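Local atomic coordinates of pesticidal crystal protein CRY4AA (Bacillus thuringiensis, PDB entry 2C9K), a protein that kills mosquito larvae by binding to midgut epithelial cells and bringing about their colloid-osmotic lysis, as a pore-forming delta-endotoxin. Residues F38-T52 with I67-N79. Numbering follows the deposited sequence.
Sequences FPAQDQSNTWSDFIT and ISNANKILNRSFN
Trp47 lays one face of its five-membered ring over Leu74, whose CB sits 3.6 Å from the ring centroid in a CH-pi contact. The pair lies in the N-terminal, pore-forming helical bundle of this three-domain Cry toxin, where the start of helix 46-58 and the last turns of helix 64-74 run roughly antiparallel, the axes of these short segments 8.4 Å apart and at 140°. The opposite face of the indole carries CG2 of its neighbour Thr46, and helix 140-164 touches the same tryptophan through Ser142 and Gln145. Further along the two helices Ile51 and Ile67 pass one another pointing opposite ways, CG2 of Ile51 against CG1 and CG2 of Ile67, while Ile51 CD1 reaches Ala70 CB at 3.7 Å.

Beyond the break between helices 64-74 and 77-89, Phe78 meets the loop before helix 46-58. Its CG is anti to the backbone N (chi1 176°), which carries the ring past Phe38 to Gln41. Phe78 CB rests over one face of the Phe38 ring, off toward its rim, and the two rings meet obliquely. Gln41 CA stands almost over the centre of the Phe78 ring, 3.7 Å from its centroid, and the bent glutamine chain runs alongside it. Ser77, next to Phe78, turns its hydroxyl to His113 of helix 103-123.

Asn71, in the last turn of helix 64-74, and Asn75, just past its end, form the polar edge and tie that helix end to the loop before helix 46-58. Asn75 OD1 lies 2.7 Å from Trp47 NE1. The Asn71 amide spans two residues: OD1 receives a weak bond from Ser48 N, while ND2 donates to Ser44 O. Asn75 ND2 adds a second, weak bond to that same carbonyl. The stronger Asn71 bond is nearly straight (165°) and lies in the carbonyl plane, with 2.9 Å between Asn71 ND2 and Ser44 O.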
loop_
_atom_site.group_PDB
_atom_site.type_symbol
_atom_site.label_atom_id
_atom_site.label_comp_id
_atom_site.label_asym_id
_atom_site.label_seq_id
_atom_site.Cartn_x
_atom_site.Cartn_y
_atom_site.Cartn_z
ATOM N N PHE A 38 -22.471 0.430 -0.676
ATOM C CA PHE A 38 -23.883 0.540 -0.332
ATOM C C PHE A 38 -24.693 -0.650 -0.840
ATOM O O PHE A 38 -25.518 -0.505 -1.740
ATOM C CB PHE A 38 -24.477 1.821 -0.914
ATOM C CG PHE A 38 -23.661 3.049 -0.648
ATOM C CD1 PHE A 38 -22.704 3.474 -1.562
ATOM C CD2 PHE A 38 -23.860 3.797 0.512
ATOM C CE1 PHE A 38 -21.960 4.621 -1.332
ATOM C CE2 PHE A 38 -23.121 4.954 0.756
ATOM C CZ PHE A 38 -22.170 5.369 -0.166
ATOM N N PRO A 39 -24.464 -1.845 -0.273
ATOM C CA PRO A 39 -25.181 -3.064 -0.673
ATOM C C PRO A 39 -26.669 -3.074 -0.273
ATOM O O PRO A 39 -27.479 -3.791 -0.864
ATOM C CB PRO A 39 -24.374 -4.173 0.005
ATOM C CG PRO A 39 -23.850 -3.503 1.231
ATOM C CD PRO A 39 -23.409 -2.159 0.707
ATOM N N ALA A 40 -27.015 -2.274 0.729
ATOM C CA ALA A 40 -28.392 -2.164 1.196
ATOM C C ALA A 40 -28.810 -0.697 1.085
ATOM O O ALA A 40 -29.492 -0.160 1.960
ATOM C CB ALA A 40 -28.501 -2.633 2.639
ATOM N N GLN A 41 -28.371 -0.055 0.005
ATOM C CA GLN A 41 -28.682 1.345 -0.270
ATOM C C GLN A 41 -28.340 2.292 0.875
ATOM O O GLN A 41 -27.326 2.113 1.552
ATOM C CB GLN A 41 -30.157 1.483 -0.650
ATOM C CG GLN A 41 -30.512 0.732 -1.919
ATOM C CD GLN A 41 -30.288 -0.758 -1.779
ATOM O OE1 GLN A 41 -30.978 -1.430 -1.012
ATOM N NE2 GLN A 41 -29.310 -1.284 -2.510
ATOM N N ASP A 42 -29.177 3.306 1.083
ATOM C CA ASP A 42 -28.933 4.278 2.140
ATOM C C ASP A 42 -29.299 3.755 3.522
ATOM O O ASP A 42 -29.596 4.530 4.430
ATOM C CB ASP A 42 -29.697 5.575 1.862
ATOM C CG ASP A 42 -31.198 5.384 1.872
ATOM O OD1 ASP A 42 -31.921 6.404 1.911
ATOM O OD2 ASP A 42 -31.655 4.219 1.834
ATOM N N GLN A 43 -29.281 2.437 3.675
ATOM C CA GLN A 43 -29.589 1.810 4.955
ATOM C C GLN A 43 -28.632 0.642 5.192
ATOM O O GLN A 43 -28.997 -0.387 5.767
ATOM C CB GLN A 43 -31.046 1.327 4.986
ATOM C CG GLN A 43 -31.378 0.230 3.988
ATOM C CD GLN A 43 -32.834 -0.200 4.054
ATOM O OE1 GLN A 43 -33.250 -1.136 3.365
ATOM N NE2 GLN A 43 -33.620 0.486 4.885
ATOM N N SER A 44 -27.398 0.825 4.737
ATOM C CA SER A 44 -26.358 -0.184 4.883
ATOM C C SER A 44 -25.670 -0.033 6.239
ATOM O O SER A 44 -25.962 0.891 6.999
ATOM C CB SER A 44 -25.317 -0.025 3.769
ATOM O OG SER A 44 -25.918 0.059 2.487
ATOM N N ASN A 45 -24.751 -0.945 6.532
ATOM C CA ASN A 45 -24.000 -0.905 7.783
ATOM C C ASN A 45 -22.502 -0.922 7.504
ATOM O O ASN A 45 -21.706 -1.316 8.356
ATOM C CB ASN A 45 -24.373 -2.092 8.664
ATOM C CG ASN A 45 -25.845 -2.123 8.994
ATOM O OD1 ASN A 45 -26.396 -1.158 9.527
ATOM N ND2 ASN A 45 -26.495 -3.235 8.677
ATOM N N THR A 46 -22.133 -0.484 6.304
ATOM C CA THR A 46 -20.740 -0.447 5.891
ATOM C C THR A 46 -19.891 0.408 6.833
ATOM O O THR A 46 -18.856 -0.050 7.327
ATOM C CB THR A 46 -20.611 0.084 4.440
ATOM O OG1 THR A 46 -21.362 -0.756 3.556
ATOM C CG2 THR A 46 -19.157 0.076 3.990
ATOM N N TRP A 47 -20.334 1.638 7.091
ATOM C CA TRP A 47 -19.612 2.549 7.976
ATOM C C TRP A 47 -19.568 2.033 9.416
ATOM O O TRP A 47 -18.588 2.243 10.130
ATOM C CB TRP A 47 -20.256 3.935 7.929
ATOM C CG TRP A 47 -20.542 4.374 6.535
ATOM C CD1 TRP A 47 -21.719 4.859 6.065
ATOM C CD2 TRP A 47 -19.661 4.295 5.410
ATOM N NE1 TRP A 47 -21.636 5.082 4.712
ATOM C CE2 TRP A 47 -20.382 4.745 4.284
ATOM C CE3 TRP A 47 -18.330 3.885 5.241
ATOM C CZ2 TRP A 47 -19.821 4.799 3.003
ATOM C CZ3 TRP A 47 -17.768 3.938 3.963
ATOM C CH2 TRP A 47 -18.517 4.391 2.863
ATOM N N SER A 48 -20.630 1.362 9.849
ATOM C CA SER A 48 -20.653 0.806 11.197
ATOM C C SER A 48 -19.566 -0.251 11.257
ATOM O O SER A 48 -18.734 -0.240 12.161
ATOM C CB SER A 48 -22.001 0.161 11.501
ATOM O OG SER A 48 -23.017 1.138 11.569
ATOM N N ASP A 49 -19.572 -1.161 10.286
ATOM C CA ASP A 49 -18.569 -2.211 10.237
ATOM C C ASP A 49 -17.171 -1.608 10.223
ATOM O O ASP A 49 -16.277 -2.084 10.923
ATOM C CB ASP A 49 -18.765 -3.082 9.004
ATOM C CG ASP A 49 -20.077 -3.824 9.028
ATOM O OD1 ASP A 49 -20.549 -4.159 10.136
ATOM O OD2 ASP A 49 -20.634 -4.089 7.941
ATOM N N PHE A 50 -16.980 -0.559 9.429
ATOM C CA PHE A 50 -15.676 0.084 9.361
ATOM C C PHE A 50 -15.296 0.651 10.726
ATOM O O PHE A 50 -14.176 0.467 11.189
ATOM C CB PHE A 50 -15.666 1.210 8.313
ATOM C CG PHE A 50 -15.618 0.727 6.881
ATOM C CD1 PHE A 50 -15.362 1.625 5.849
ATOM C CD2 PHE A 50 -15.852 -0.611 6.562
ATOM C CE1 PHE A 50 -15.341 1.205 4.523
ATOM C CE2 PHE A 50 -15.836 -1.048 5.238
ATOM C CZ PHE A 50 -15.580 -0.137 4.214
ATOM N N ILE A 51 -16.239 1.328 11.373
ATOM C CA ILE A 51 -15.982 1.927 12.681
ATOM C C ILE A 51 -15.861 0.885 13.793
ATOM O O ILE A 51 -14.954 0.947 14.621
ATOM C CB ILE A 51 -17.083 2.944 13.061
ATOM C CG1 ILE A 51 -17.187 4.024 11.990
ATOM C CG2 ILE A 51 -16.753 3.595 14.392
ATOM C CD1 ILE A 51 -18.209 5.073 12.309
ATOM N N THR A 52 -16.775 -0.072 13.811
ATOM C CA THR A 52 -16.735 -1.102 14.828
ATOM C C THR A 52 -15.430 -1.881 14.760
ATOM O O THR A 52 -14.798 -2.134 15.783
ATOM C CB THR A 52 -17.912 -2.063 14.667
ATOM O OG1 THR A 52 -19.133 -1.330 14.804
ATOM C CG2 THR A 52 -17.861 -3.158 15.715
ATOM N N ILE A 67 -21.494 6.081 16.549
ATOM C CA ILE A 67 -21.230 5.187 15.437
ATOM C C ILE A 67 -22.398 5.152 14.461
ATOM O O ILE A 67 -22.213 5.301 13.255
ATOM C CB ILE A 67 -20.942 3.768 15.952
ATOM C CG1 ILE A 67 -19.725 3.812 16.876
ATOM C CG2 ILE A 67 -20.697 2.822 14.790
ATOM C CD1 ILE A 67 -19.353 2.479 17.469
ATOM N N SER A 68 -23.601 4.960 14.986
ATOM C CA SER A 68 -24.793 4.914 14.142
ATOM C C SER A 68 -25.078 6.280 13.525
ATOM O O SER A 68 -25.672 6.373 12.452
ATOM C CB SER A 68 -26.010 4.455 14.949
ATOM O OG SER A 68 -26.263 5.334 16.031
ATOM N N ASN A 69 -24.661 7.343 14.201
ATOM C CA ASN A 69 -24.888 8.669 13.655
ATOM C C ASN A 69 -24.005 8.821 12.437
ATOM O O ASN A 69 -24.445 9.311 11.397
ATOM C CB ASN A 69 -24.544 9.759 14.665
ATOM C CG ASN A 69 -24.658 11.145 14.066
ATOM O OD1 ASN A 69 -23.652 11.791 13.765
ATOM N ND2 ASN A 69 -25.887 11.600 13.866
ATOM N N ALA A 70 -22.755 8.396 12.575
ATOM C CA ALA A 70 -21.797 8.472 11.481
ATOM C C ALA A 70 -22.311 7.650 10.309
ATOM O O ALA A 70 -22.235 8.072 9.160
ATOM C CB ALA A 70 -20.431 7.945 11.935
ATOM N N ASN A 71 -22.850 6.476 10.613
ATOM C CA ASN A 71 -23.366 5.579 9.583
ATOM C C ASN A 71 -24.587 6.165 8.870
ATOM O O ASN A 71 -24.816 5.929 7.684
ATOM C CB ASN A 71 -23.724 4.234 10.215
ATOM C CG ASN A 71 -24.013 3.182 9.186
ATOM O OD1 ASN A 71 -23.176 2.905 8.333
ATOM N ND2 ASN A 71 -25.199 2.585 9.253
ATOM N N LYS A 72 -25.357 6.940 9.621
ATOM C CA LYS A 72 -26.566 7.588 9.139
ATOM C C LYS A 72 -26.219 8.753 8.218
ATOM O O LYS A 72 -26.898 9.000 7.226
ATOM C CB LYS A 72 -27.347 8.093 10.352
ATOM C CG LYS A 72 -28.733 8.646 10.099
ATOM C CD LYS A 72 -29.323 9.158 11.418
ATOM C CE LYS A 72 -29.271 8.080 12.521
ATOM N NZ LYS A 72 -29.737 8.551 13.861
ATOM N N ILE A 73 -25.147 9.461 8.562
ATOM C CA ILE A 73 -24.690 10.626 7.810
ATOM C C ILE A 73 -24.013 10.308 6.481
ATOM O O ILE A 73 -24.300 10.941 5.469
ATOM C CB ILE A 73 -23.698 11.470 8.651
ATOM C CG1 ILE A 73 -24.384 11.972 9.926
ATOM C CG2 ILE A 73 -23.178 12.642 7.827
ATOM C CD1 ILE A 73 -23.488 12.828 10.812
ATOM N N LEU A 74 -23.100 9.343 6.490
ATOM C CA LEU A 74 -22.377 8.968 5.282
ATOM C C LEU A 74 -23.200 8.105 4.334
ATOM O O LEU A 74 -22.809 7.885 3.189
ATOM C CB LEU A 74 -21.075 8.255 5.658
ATOM C CG LEU A 74 -19.786 9.085 5.728
ATOM C CD1 LEU A 74 -20.080 10.567 5.833
ATOM C CD2 LEU A 74 -18.971 8.624 6.912
ATOM N N ASN A 75 -24.339 7.616 4.812
ATOM C CA ASN A 75 -25.216 6.794 3.985
ATOM C C ASN A 75 -26.131 7.678 3.138
ATOM O O ASN A 75 -27.068 7.195 2.502
ATOM C CB ASN A 75 -26.039 5.843 4.857
ATOM C CG ASN A 75 -25.447 4.439 4.909
ATOM O OD1 ASN A 75 -24.249 4.252 4.686
ATOM N ND2 ASN A 75 -26.284 3.445 5.213
ATOM N N ARG A 76 -25.844 8.977 3.130
ATOM C CA ARG A 76 -26.614 9.928 2.345
ATOM C C ARG A 76 -25.983 10.006 0.971
ATOM O O ARG A 76 -26.662 10.258 -0.023
ATOM C CB ARG A 76 -26.573 11.316 2.971
ATOM C CG ARG A 76 -27.288 11.444 4.296
ATOM C CD ARG A 76 -26.999 12.806 4.879
ATOM N NE ARG A 76 -27.570 12.987 6.205
ATOM C CZ ARG A 76 -27.191 13.948 7.038
ATOM N NH1 ARG A 76 -26.241 14.802 6.668
ATOM N NH2 ARG A 76 -27.758 14.061 8.233
ATOM N N SER A 77 -24.672 9.798 0.923
ATOM C CA SER A 77 -23.944 9.851 -0.332
ATOM C C SER A 77 -24.547 8.883 -1.340
ATOM O O SER A 77 -24.423 9.080 -2.546
ATOM C CB SER A 77 -22.465 9.508 -0.110
ATOM O OG SER A 77 -21.808 10.484 0.682
ATOM N N PHE A 78 -25.209 7.840 -0.855
ATOM C CA PHE A 78 -25.793 6.870 -1.771
ATOM C C PHE A 78 -26.722 7.521 -2.788
ATOM O O PHE A 78 -26.540 7.371 -3.995
ATOM C CB PHE A 78 -26.563 5.787 -1.021
ATOM C CG PHE A 78 -27.251 4.815 -1.932
ATOM C CD1 PHE A 78 -26.511 4.011 -2.797
ATOM C CD2 PHE A 78 -28.640 4.740 -1.975
ATOM C CE1 PHE A 78 -27.143 3.148 -3.695
ATOM C CE2 PHE A 78 -29.284 3.879 -2.870
ATOM C CZ PHE A 78 -28.534 3.085 -3.731
ATOM N N ASN A 79 -27.724 8.239 -2.299
ATOM C CA ASN A 79 -28.669 8.898 -3.185
ATOM C C ASN A 79 -28.017 10.010 -3.999
ATOM O O ASN A 79 -28.312 10.168 -5.184
ATOM C CB ASN A 79 -29.851 9.446 -2.378
ATOM C CG ASN A 79 -30.926 8.397 -2.136
ATOM O OD1 ASN A 79 -31.784 8.560 -1.270
ATOM N ND2 ASN A 79 -30.890 7.318 -2.912
#